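Long-range contacts in FAD-binding oxidoreductase (Gulosibacter chungangensis, PDB 7PBG), which uses covalently bound FAD to oxidise 4-ethylphenol, dehydrogenating the alkyl side chain to give 4-vinylphenol: residues D43-T48 with R88-G93; F387-N392 with L443-T448. All coordinates share one frame; numbering follows the deposited sequence.

Contact 1 of 2, residues D43-T48 with R88-G93. With FAD (flavin-adenine dinucleotide), chain C.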
ATOM      1  N   ASP A  43      23.057  20.674  -5.311  1.00 18.68           N
ATOM      2  CA  ASP A  43      21.648  20.964  -5.623  1.00 19.70           C
ATOM      3  C   ASP A  43      21.611  21.978  -6.767  1.00 20.21           C
ATOM      4  O   ASP A  43      22.230  23.063  -6.625  1.00 19.54           O
ATOM      5  CB  ASP A  43      20.964  21.504  -4.359  1.00 19.53           C
ATOM      6  CG  ASP A  43      19.468  21.681  -4.417  1.00 20.98           C
ATOM      7  OD1 ASP A  43      18.893  21.493  -5.540  1.00 19.60           O
ATOM      8  OD2 ASP A  43      18.865  21.974  -3.297  1.00 20.69           O
ATOM      9  N   LYS A  44      20.838  21.698  -7.824  1.00 19.75           N
ATOM     10  CA  LYS A  44      20.652  22.670  -8.922  1.00 21.47           C
ATOM     11  C   LYS A  44      19.858  23.890  -8.455  1.00 21.70           C
ATOM     12  O   LYS A  44      20.069  24.991  -9.030  1.00 20.14           O
ATOM     13  CB  LYS A  44      19.958  22.023 -10.117  1.00 23.34           C
ATOM     14  CG  LYS A  44      20.662  20.819 -10.709  1.00 27.03           C
ATOM     15  CD  LYS A  44      22.084  21.079 -11.110  1.00 26.33           C
ATOM     16  CE  LYS A  44      22.680  19.969 -11.962  1.00 29.34           C
ATOM     17  NZ  LYS A  44      24.149  20.137 -12.072  1.00 31.90           N
ATOM     18  N   PHE A  45      18.959  23.701  -7.462  1.00 19.25           N
ATOM     19  CA  PHE A  45      18.001  24.705  -6.922  1.00 19.75           C
ATOM     20  C   PHE A  45      18.225  24.837  -5.435  1.00 21.09           C
ATOM     21  O   PHE A  45      17.334  24.604  -4.609  1.00 20.34           O
ATOM     22  CB  PHE A  45      16.537  24.356  -7.201  1.00 19.77           C
ATOM     23  CG  PHE A  45      16.128  24.183  -8.634  1.00 21.66           C
ATOM     24  CD1 PHE A  45      16.935  24.551  -9.701  1.00 20.87           C
ATOM     25  CD2 PHE A  45      14.910  23.584  -8.899  1.00 21.43           C
ATOM     26  CE1 PHE A  45      16.503  24.372 -11.004  1.00 21.35           C
ATOM     27  CE2 PHE A  45      14.491  23.401 -10.203  1.00 20.71           C
ATOM     28  CZ  PHE A  45      15.272  23.795 -11.245  1.00 19.15           C
ATOM     29  N   PRO A  46      19.403  25.379  -5.062  1.00 21.67           N
ATOM     30  CA  PRO A  46      19.684  25.663  -3.660  1.00 20.05           C
ATOM     31  C   PRO A  46      18.857  26.829  -3.125  1.00 20.40           C
ATOM     32  O   PRO A  46      18.415  27.689  -3.844  1.00 21.27           O
ATOM     33  CB  PRO A  46      21.171  26.005  -3.702  1.00 20.60           C
ATOM     34  CG  PRO A  46      21.329  26.691  -5.025  1.00 21.21           C
ATOM     35  CD  PRO A  46      20.484  25.832  -5.953  1.00 20.08           C
ATOM     36  N   VAL A  47      18.698  26.860  -1.807  1.00 21.18           N
ATOM     37  CA  VAL A  47      18.191  28.069  -1.120  1.00 20.46           C
ATOM     38  C   VAL A  47      19.225  28.467  -0.044  1.00 20.51           C
ATOM     39  O   VAL A  47      18.889  29.289   0.838  1.00 24.83           O
ATOM     40  CB  VAL A  47      16.771  27.892  -0.571  1.00 21.03           C
ATOM     41  CG1 VAL A  47      15.744  27.761  -1.697  1.00 19.98           C
ATOM     42  CG2 VAL A  47      16.668  26.711   0.388  1.00 20.88           C
ATOM     43  N   THR A  48      20.408  27.861  -0.086  1.00 21.64           N
ATOM     44  CA  THR A  48      21.525  28.177   0.848  1.00 23.82           C
ATOM     45  C   THR A  48      22.729  28.594   0.021  1.00 26.05           C
ATOM     46  O   THR A  48      22.791  28.233  -1.173  1.00 25.42           O
ATOM     47  CB  THR A  48      21.817  26.989   1.783  1.00 23.25           C
ATOM     48  OG1 THR A  48      22.057  25.829   0.996  1.00 27.09           O
ATOM     49  CG2 THR A  48      20.702  26.695   2.760  1.00 25.09           C
ATOM     50  N   ARG A  88      17.851  13.614  -9.722  1.00 18.50           N
ATOM     51  CA  ARG A  88      17.136  14.782 -10.271  1.00 19.35           C
ATOM     52  C   ARG A  88      15.926  15.146  -9.401  1.00 17.94           C
ATOM     53  O   ARG A  88      14.911  15.604  -9.971  1.00 19.04           O
ATOM     54  CB  ARG A  88      16.811  14.517 -11.743  1.00 21.46           C
ATOM     55  CG  ARG A  88      18.063  14.276 -12.575  1.00 24.76           C
ATOM     56  CD  ARG A  88      17.806  13.966 -14.024  1.00 27.31           C
ATOM     57  NE  ARG A  88      19.057  13.664 -14.709  1.00 30.55           N
ATOM     58  CZ  ARG A  88      19.710  12.502 -14.677  1.00 34.79           C
ATOM     59  NH1 ARG A  88      19.212  11.444 -14.055  1.00 31.63           N
ATOM     60  NH2 ARG A  88      20.871  12.396 -15.304  1.00 36.20           N
ATOM     61  N   ASN A  89      16.070  15.075  -8.080  1.00 16.35           N
ATOM     62  CA  ASN A  89      14.960  15.394  -7.136  1.00 17.48           C
ATOM     63  C   ASN A  89      14.840  16.924  -7.003  1.00 19.07           C
ATOM     64  O   ASN A  89      14.867  17.433  -5.882  1.00 19.53           O
ATOM     65  CB  ASN A  89      15.178  14.645  -5.836  1.00 18.29           C
ATOM     66  CG  ASN A  89      13.921  14.502  -4.997  1.00 17.94           C
ATOM     67  OD1 ASN A  89      12.797  14.490  -5.532  1.00 18.71           O
ATOM     68  ND2 ASN A  89      14.098  14.384  -3.694  1.00 17.48           N
ATOM     69  N   LEU A  90      14.700  17.622  -8.135  1.00 18.21           N
ATOM     70  CA  LEU A  90      14.595  19.084  -8.193  1.00 19.91           C
ATOM     71  C   LEU A  90      13.399  19.524  -7.369  1.00 18.88           C
ATOM     72  O   LEU A  90      12.301  18.921  -7.508  1.00 18.75           O
ATOM     73  CB  LEU A  90      14.445  19.533  -9.642  1.00 21.78           C
ATOM     74  CG  LEU A  90      15.668  19.281 -10.511  1.00 22.82           C
ATOM     75  CD1 LEU A  90      15.317  19.702 -11.912  1.00 21.40           C
ATOM     76  CD2 LEU A  90      16.908  20.002 -10.003  1.00 22.92           C
ATOM     77  N   GLY A  91      13.621  20.553  -6.555  1.00 17.49           N
ATOM     78  CA  GLY A  91      12.615  21.138  -5.663  1.00 16.86           C
ATOM     79  C   GLY A  91      12.624  20.530  -4.282  1.00 17.56           C
ATOM     80  O   GLY A  91      11.876  21.057  -3.396  1.00 18.12           O
ATOM     81  N   TYR A  92      13.453  19.475  -4.086  1.00 18.56           N
ATOM     82  CA  TYR A  92      13.527  18.710  -2.824  1.00 19.51           C
ATOM     83  C   TYR A  92      14.992  18.497  -2.459  1.00 20.18           C
ATOM     84  O   TYR A  92      15.249  17.789  -1.485  1.00 22.55           O
ATOM     85  CB  TYR A  92      12.751  17.398  -2.953  1.00 20.18           C
ATOM     86  CG  TYR A  92      11.275  17.619  -3.208  1.00 19.13           C
ATOM     87  CD1 TYR A  92      10.389  18.004  -2.205  1.00 20.87           C
ATOM     88  CD2 TYR A  92      10.748  17.255  -4.420  1.00 20.48           C
ATOM     89  CE1 TYR A  92       9.028  18.167  -2.475  1.00 20.49           C
ATOM     90  CE2 TYR A  92       9.403  17.397  -4.704  1.00 19.70           C
ATOM     91  CZ  TYR A  92       8.527  17.785  -3.701  1.00 20.33           C
ATOM     92  OH  TYR A  92       7.221  17.921  -4.045  1.00 21.94           O
ATOM     93  N   GLY A  93      15.926  19.067  -3.215  1.00 19.60           N
ATOM     94  CA  GLY A  93      17.353  18.977  -2.887  1.00 21.20           C
ATOM     95  C   GLY A  93      18.182  18.463  -4.045  1.00 19.34           C
ATOM     96  O   GLY A  93      19.377  18.421  -3.884  1.00 21.55           O
TER
HETATM   97  PA  FAD C 601      16.242  10.517  -7.184  1.00 17.83           P
HETATM   98  O1A FAD C 601      16.793  11.896  -7.017  1.00 19.12           O
HETATM   99  O2A FAD C 601      17.127   9.455  -7.789  1.00 18.25           O
HETATM  100  O5B FAD C 601      15.782  10.008  -5.773  1.00 16.85           O
HETATM  101  C5B FAD C 601      15.047  10.833  -4.880  1.00 16.90           C
HETATM  102  C4B FAD C 601      15.355  10.375  -3.475  1.00 18.48           C
HETATM  103  O4B FAD C 601      14.880   9.014  -3.263  1.00 18.57           O
HETATM  104  C3B FAD C 601      16.844  10.310  -3.099  1.00 18.55           C
HETATM  105  O3B FAD C 601      17.340  11.590  -2.716  1.00 20.59           O
HETATM  106  C2B FAD C 601      16.861   9.229  -2.006  1.00 17.53           C
HETATM  107  O2B FAD C 601      16.469   9.805  -0.774  1.00 19.38           O
HETATM  108  C1B FAD C 601      15.826   8.244  -2.540  1.00 18.00           C
HETATM  109  N9A FAD C 601      16.354   7.233  -3.418  1.00 19.11           N
HETATM  110  C8A FAD C 601      16.311   7.252  -4.776  1.00 18.78           C
HETATM  111  N7A FAD C 601      16.848   6.189  -5.299  1.00 19.27           N
HETATM  112  C5A FAD C 601      17.324   5.462  -4.234  1.00 17.77           C
HETATM  113  C6A FAD C 601      17.947   4.213  -4.155  1.00 18.35           C
HETATM  114  N6A FAD C 601      18.298   3.500  -5.233  1.00 18.32           N
HETATM  115  N1A FAD C 601      18.274   3.768  -2.920  1.00 20.84           N
HETATM  116  C2A FAD C 601      17.913   4.507  -1.841  1.00 20.42           C
HETATM  117  N3A FAD C 601      17.291   5.679  -1.799  1.00 20.79           N
HETATM  118  C4A FAD C 601      17.023   6.106  -3.050  1.00 18.14           C
HETATM  119  N1  FAD C 601       7.619  14.860  -8.784  1.00 17.95           N
HETATM  120  C2  FAD C 601       6.607  14.016  -8.873  1.00 15.61           C
HETATM  121  O2  FAD C 601       6.568  12.975  -8.167  1.00 16.24           O
HETATM  122  N3  FAD C 601       5.625  14.187  -9.779  1.00 17.11           N
HETATM  123  C4  FAD C 601       5.559  15.279 -10.595  1.00 19.16           C
HETATM  124  O4  FAD C 601       4.667  15.349 -11.464  1.00 23.78           O
HETATM  125  C4X FAD C 601       6.572  16.215 -10.506  1.00 20.22           C
HETATM  126  N5  FAD C 601       6.498  17.268 -11.275  1.00 21.11           N
HETATM  127  C5X FAD C 601       7.525  18.175 -11.173  1.00 19.81           C
HETATM  128  C6  FAD C 601       7.483  19.301 -12.007  1.00 20.38           C
HETATM  129  C7  FAD C 601       8.499  20.238 -12.016  1.00 19.88           C
HETATM  130  C7M FAD C 601       8.414  21.428 -12.949  1.00 20.17           C
HETATM  131  C8  FAD C 601       9.607  20.036 -11.166  1.00 19.02           C
HETATM  132  C8M FAD C 601      10.733  21.024 -11.139  1.00 21.45           C
HETATM  133  C9  FAD C 601       9.643  18.950 -10.315  1.00 19.25           C
HETATM  134  C9A FAD C 601       8.621  17.982 -10.302  1.00 17.27           C
HETATM  135  N10 FAD C 601       8.655  16.845  -9.501  1.00 19.66           N
HETATM  136  C10 FAD C 601       7.631  15.913  -9.587  1.00 18.36           C
HETATM  137  C1' FAD C 601       9.814  16.533  -8.624  1.00 17.57           C
HETATM  138  C2' FAD C 601      10.902  15.702  -9.322  1.00 19.28           C
HETATM  139  O2' FAD C 601      11.159  16.200 -10.680  1.00 21.73           O
HETATM  140  C3' FAD C 601      10.579  14.203  -9.491  1.00 18.67           C
HETATM  141  O3' FAD C 601      10.003  13.695  -8.312  1.00 18.55           O
HETATM  142  C4' FAD C 601      11.764  13.309  -9.879  1.00 18.94           C
HETATM  143  O4' FAD C 601      11.290  12.119 -10.528  1.00 22.16           O
HETATM  144  C5' FAD C 601      12.591  12.948  -8.674  1.00 16.78           C
HETATM  145  O5' FAD C 601      13.973  12.765  -9.012  1.00 19.89           O
HETATM  146  P   FAD C 601      14.553  11.328  -9.397  1.00 19.61           P
HETATM  147  O1P FAD C 601      15.833  11.531 -10.153  1.00 19.52           O
HETATM  148  O2P FAD C 601      13.441  10.589 -10.069  1.00 19.17           O
HETATM  149  O3P FAD C 601      14.857  10.636  -7.987  1.00 18.08           O
HETATM  150  O   HOH W   1      16.097  21.102  -5.186  1.00 19.03           O
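The FAD-binding loop of a PCMH-type flavoprotein, residues 88-93, packs here against the loop 43-48, with Leu90 and Phe45 at the apolar centre. The methyl CD2 of Leu90 sits over one face of the Phe45 ring as a CH-pi contact, 4.2 Å from the ring centroid and only 9° off its normal. Leu90 CB approaches Phe45 CE2 at 3.9 Å. The same CD2 methyl touches Lys44 CB at 3.7 Å, while the lysine chain bends at chi2 and carries NZ off to a hydrogen bond with the backbone O of Glu40. His395, the covalent FAD ligand, and Phe387 both meet the Phe45 ring edge-to-face.

The polar half is built on Asp43. Its CG lies anti to the backbone N (chi1 -172°), which puts the carboxylate against Gly93; CG is 3.3 Å from Gly93 O. OD1 accepts from Phe45 N at 2.9 Å, closing an Asx turn, and the N-H comes from above the carboxylate plane. OD1 also accepts a hydrogen bond from a water, 2.8 Å away. That water accepts from Gly91 N and Gly93 N, so it ties the carboxylate to the type II turn 89-92 and to Gly93 just after it. OD2 is bound by His479.

On the far side of the turn, Arg88 N donates to FAD O1P at 2.9 Å. Backbone N-H groups thus serve both the cofactor phosphate and the bridging water. The negative charge of Asp43 would probably polarise that water and favour its acceptance of the two glycine N-H groups.

Contact 2 of 2, residues F387-N392 with L443-T448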
ATOM      1  N   PHE A 387      11.642  26.477 -16.184  1.00 18.95           N
ATOM      2  CA  PHE A 387      13.036  26.865 -15.814  1.00 19.86           C
ATOM      3  C   PHE A 387      13.480  28.106 -16.604  1.00 20.29           C
ATOM      4  O   PHE A 387      14.488  28.746 -16.255  1.00 19.87           O
ATOM      5  CB  PHE A 387      14.046  25.720 -16.018  1.00 19.41           C
ATOM      6  CG  PHE A 387      13.693  24.430 -15.340  1.00 18.74           C
ATOM      7  CD1 PHE A 387      13.030  24.450 -14.131  1.00 19.34           C
ATOM      8  CD2 PHE A 387      13.992  23.203 -15.911  1.00 22.04           C
ATOM      9  CE1 PHE A 387      12.640  23.275 -13.523  1.00 20.43           C
ATOM     10  CE2 PHE A 387      13.670  22.027 -15.259  1.00 23.07           C
ATOM     11  CZ  PHE A 387      12.975  22.068 -14.069  1.00 21.87           C
ATOM     12  N   ASP A 388      12.783  28.414 -17.692  1.00 18.80           N
ATOM     13  CA  ASP A 388      13.150  29.535 -18.583  1.00 19.99           C
ATOM     14  C   ASP A 388      12.181  30.688 -18.357  1.00 20.38           C
ATOM     15  O   ASP A 388      12.302  31.695 -19.057  1.00 20.39           O
ATOM     16  CB  ASP A 388      13.195  29.117 -20.065  1.00 20.60           C
ATOM     17  CG  ASP A 388      14.261  28.081 -20.366  1.00 25.00           C
ATOM     18  OD1 ASP A 388      15.336  28.146 -19.756  1.00 24.44           O
ATOM     19  OD2 ASP A 388      13.971  27.177 -21.153  1.00 25.88           O
ATOM     20  N   TRP A 389      11.259  30.587 -17.391  1.00 18.34           N
ATOM     21  CA  TRP A 389      10.259  31.666 -17.150  1.00 18.36           C
ATOM     22  C   TRP A 389      10.964  33.004 -16.957  1.00 18.72           C
ATOM     23  O   TRP A 389      10.486  34.023 -17.459  1.00 17.66           O
ATOM     24  CB  TRP A 389       9.476  31.284 -15.902  1.00 18.22           C
ATOM     25  CG  TRP A 389       8.390  32.203 -15.456  1.00 17.21           C
ATOM     26  CD1 TRP A 389       8.327  32.790 -14.231  1.00 17.79           C
ATOM     27  CD2 TRP A 389       7.171  32.557 -16.127  1.00 16.48           C
ATOM     28  NE1 TRP A 389       7.196  33.521 -14.107  1.00 18.35           N
ATOM     29  CE2 TRP A 389       6.427  33.350 -15.223  1.00 17.39           C
ATOM     30  CE3 TRP A 389       6.600  32.250 -17.366  1.00 18.30           C
ATOM     31  CZ2 TRP A 389       5.182  33.861 -15.554  1.00 17.29           C
ATOM     32  CZ3 TRP A 389       5.367  32.757 -17.703  1.00 20.24           C
ATOM     33  CH2 TRP A 389       4.675  33.562 -16.791  1.00 18.81           C
ATOM     34  N   PHE A 390      12.069  32.963 -16.218  1.00 17.70           N
ATOM     35  CA  PHE A 390      13.105  34.017 -16.194  1.00 19.33           C
ATOM     36  C   PHE A 390      14.442  33.310 -15.995  1.00 20.20           C
ATOM     37  O   PHE A 390      14.486  32.129 -15.630  1.00 18.45           O
ATOM     38  CB  PHE A 390      12.774  35.061 -15.126  1.00 18.21           C
ATOM     39  CG  PHE A 390      12.562  34.497 -13.746  1.00 19.10           C
ATOM     40  CD1 PHE A 390      13.646  34.060 -13.012  1.00 19.18           C
ATOM     41  CD2 PHE A 390      11.296  34.418 -13.193  1.00 18.97           C
ATOM     42  CE1 PHE A 390      13.465  33.575 -11.726  1.00 20.19           C
ATOM     43  CE2 PHE A 390      11.100  33.874 -11.939  1.00 19.72           C
ATOM     44  CZ  PHE A 390      12.191  33.473 -11.196  1.00 18.37           C
ATOM     45  N   PRO A 391      15.564  34.026 -16.150  1.00 18.95           N
ATOM     46  CA  PRO A 391      16.870  33.376 -16.078  1.00 19.57           C
ATOM     47  C   PRO A 391      17.095  32.722 -14.708  1.00 21.79           C
ATOM     48  O   PRO A 391      16.875  33.351 -13.726  1.00 19.73           O
ATOM     49  CB  PRO A 391      17.876  34.501 -16.408  1.00 21.09           C
ATOM     50  CG  PRO A 391      17.067  35.488 -17.186  1.00 19.42           C
ATOM     51  CD  PRO A 391      15.667  35.430 -16.604  1.00 19.72           C
ATOM     52  N   ASN A 392      17.543  31.471 -14.726  1.00 20.82           N
ATOM     53  CA  ASN A 392      17.929  30.691 -13.519  1.00 19.94           C
ATOM     54  C   ASN A 392      16.681  30.381 -12.672  1.00 21.39           C
ATOM     55  O   ASN A 392      16.835  30.075 -11.487  1.00 21.44           O
ATOM     56  CB  ASN A 392      18.972  31.439 -12.659  1.00 21.23           C
ATOM     57  CG  ASN A 392      20.069  32.091 -13.467  1.00 24.69           C
ATOM     58  OD1 ASN A 392      20.639  31.472 -14.348  1.00 28.52           O
ATOM     59  ND2 ASN A 392      20.305  33.363 -13.209  1.00 27.36           N
ATOM     60  N   LEU A 443       4.340  25.618  -6.355  1.00 18.68           N
ATOM     61  CA  LEU A 443       5.614  25.589  -7.100  1.00 18.55           C
ATOM     62  C   LEU A 443       6.032  27.036  -7.245  1.00 18.57           C
ATOM     63  O   LEU A 443       5.509  27.769  -8.106  1.00 18.17           O
ATOM     64  CB  LEU A 443       5.358  24.908  -8.430  1.00 18.43           C
ATOM     65  CG  LEU A 443       6.582  24.582  -9.268  1.00 19.65           C
ATOM     66  CD1 LEU A 443       6.187  23.595 -10.365  1.00 20.64           C
ATOM     67  CD2 LEU A 443       7.227  25.820  -9.861  1.00 19.87           C
ATOM     68  N   PRO A 444       6.921  27.537  -6.379  1.00 16.48           N
ATOM     69  CA  PRO A 444       7.396  28.895  -6.542  1.00 19.87           C
ATOM     70  C   PRO A 444       8.492  28.897  -7.611  1.00 19.66           C
ATOM     71  O   PRO A 444       9.150  27.860  -7.769  1.00 20.12           O
ATOM     72  CB  PRO A 444       8.032  29.211  -5.198  1.00 20.24           C
ATOM     73  CG  PRO A 444       8.571  27.866  -4.741  1.00 18.99           C
ATOM     74  CD  PRO A 444       7.544  26.867  -5.231  1.00 18.65           C
ATOM     75  N   LEU A 445       8.623  29.999  -8.328  1.00 20.18           N
ATOM     76  CA  LEU A 445       9.780  30.239  -9.214  1.00 19.13           C
ATOM     77  C   LEU A 445      10.605  31.377  -8.644  1.00 19.79           C
ATOM     78  O   LEU A 445      10.080  32.482  -8.424  1.00 21.29           O
ATOM     79  CB  LEU A 445       9.299  30.502 -10.628  1.00 19.81           C
ATOM     80  CG  LEU A 445       8.705  29.281 -11.303  1.00 20.46           C
ATOM     81  CD1 LEU A 445       8.221  29.641 -12.692  1.00 21.78           C
ATOM     82  CD2 LEU A 445       9.713  28.122 -11.391  1.00 22.05           C
ATOM     83  N   TYR A 446      11.836  31.049  -8.320  1.00 19.46           N
ATOM     84  CA  TYR A 446      12.808  32.040  -7.792  1.00 19.33           C
ATOM     85  C   TYR A 446      14.109  31.966  -8.582  1.00 19.02           C
ATOM     86  O   TYR A 446      14.354  31.011  -9.300  1.00 19.77           O
ATOM     87  CB  TYR A 446      13.043  31.810  -6.297  1.00 18.90           C
ATOM     88  CG  TYR A 446      13.842  30.586  -5.969  1.00 20.73           C
ATOM     89  CD1 TYR A 446      15.151  30.696  -5.544  1.00 18.59           C
ATOM     90  CD2 TYR A 446      13.328  29.306  -6.123  1.00 18.75           C
ATOM     91  CE1 TYR A 446      15.920  29.580  -5.267  1.00 19.21           C
ATOM     92  CE2 TYR A 446      14.089  28.180  -5.868  1.00 18.59           C
ATOM     93  CZ  TYR A 446      15.391  28.311  -5.433  1.00 20.12           C
ATOM     94  OH  TYR A 446      16.191  27.226  -5.206  1.00 21.46           O
ATOM     95  N   ASP A 447      14.980  32.969  -8.400  1.00 20.14           N
ATOM     96  CA  ASP A 447      16.284  33.023  -9.097  1.00 20.39           C
ATOM     97  C   ASP A 447      17.282  32.193  -8.307  1.00 21.09           C
ATOM     98  O   ASP A 447      17.778  32.681  -7.255  1.00 20.83           O
ATOM     99  CB  ASP A 447      16.757  34.473  -9.199  1.00 20.92           C
ATOM    100  CG  ASP A 447      17.980  34.657 -10.043  1.00 21.75           C
ATOM    101  OD1 ASP A 447      18.713  33.703 -10.229  1.00 21.40           O
ATOM    102  OD2 ASP A 447      18.241  35.820 -10.378  1.00 23.99           O
ATOM    103  N   THR A 448      17.628  31.002  -8.804  1.00 19.34           N
ATOM    104  CA  THR A 448      18.450  30.026  -8.062  1.00 20.05           C
ATOM    105  C   THR A 448      19.855  30.591  -7.869  1.00 24.37           C
ATOM    106  O   THR A 448      20.534  30.100  -6.958  1.00 26.76           O
ATOM    107  CB  THR A 448      18.486  28.673  -8.758  1.00 22.08           C
ATOM    108  OG1 THR A 448      19.103  28.867 -10.046  1.00 23.39           O
ATOM    109  CG2 THR A 448      17.096  28.103  -8.814  1.00 21.06           C
TER
HETATM  110  O   HOH W   2      17.035  35.976 -13.095  1.00 25.18           O
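Asn392 O and the start of Thr448 meet through a nearly straight bond: Thr448 N donates to Asn392 O at 2.9 Å with an angle of 173°. The Thr448 hydroxyl OG1 lies equally close to this oxygen, although its proton has another acceptor within reach. Alongside, the Asn392 amide and the Asp447 carboxylate point the same way, their planes 30° apart. ND2 gives only a weak bond to Asp447 OD1, at 3.4 Å. A water donates to Pro391 O and, weakly, to Asp447 OD2.

Phe390 meets the strand with its ring edge. CZ is 3.6 Å from Leu445 O, which lies in the ring plane, and CE2 is 4.0 Å from Leu445 CB. The ring reaches the strand because CG stands between the backbone N and the carbonyl carbon (chi1 55°). Trp389 crosses Leu445 at about a right angle, with CD1 3.5 Å from the leucine CD1 methyl.

This is the end of strand 438-447 in the large antiparallel sheet that, as in VAO/PCMH relatives, probably belongs to the cap domain. The loop 387-392 runs into strand 393-402, its antiparallel neighbour, and Tyr446 pairs with Gly394 through the backbone.

Further out, Asp426 binds Trp389 NE1 and fixes the indole. Ala449 N donates to Asp447 OD1, and Ser453 OG bonds to Asp447 N.

In the fold
Contact 1 is mostly buried and lies by the cofactor, joining the FAD-binding loop to an N-terminal loop. Contact 2 is partly exposed, at the end of an inner strand of the large antiparallel sheet. Their centres are 12 Å apart and they touch. Tyr446 OH probably makes a hydrogen bond to Pro46 O, at 2.6 Å. Polar chemistry differs: both use a bridging water, but only contact 2 adds direct hydrogen bonds between its segments. Both contacts lie near the flavin-linked His395, the one at Gly91, the other at Leu445.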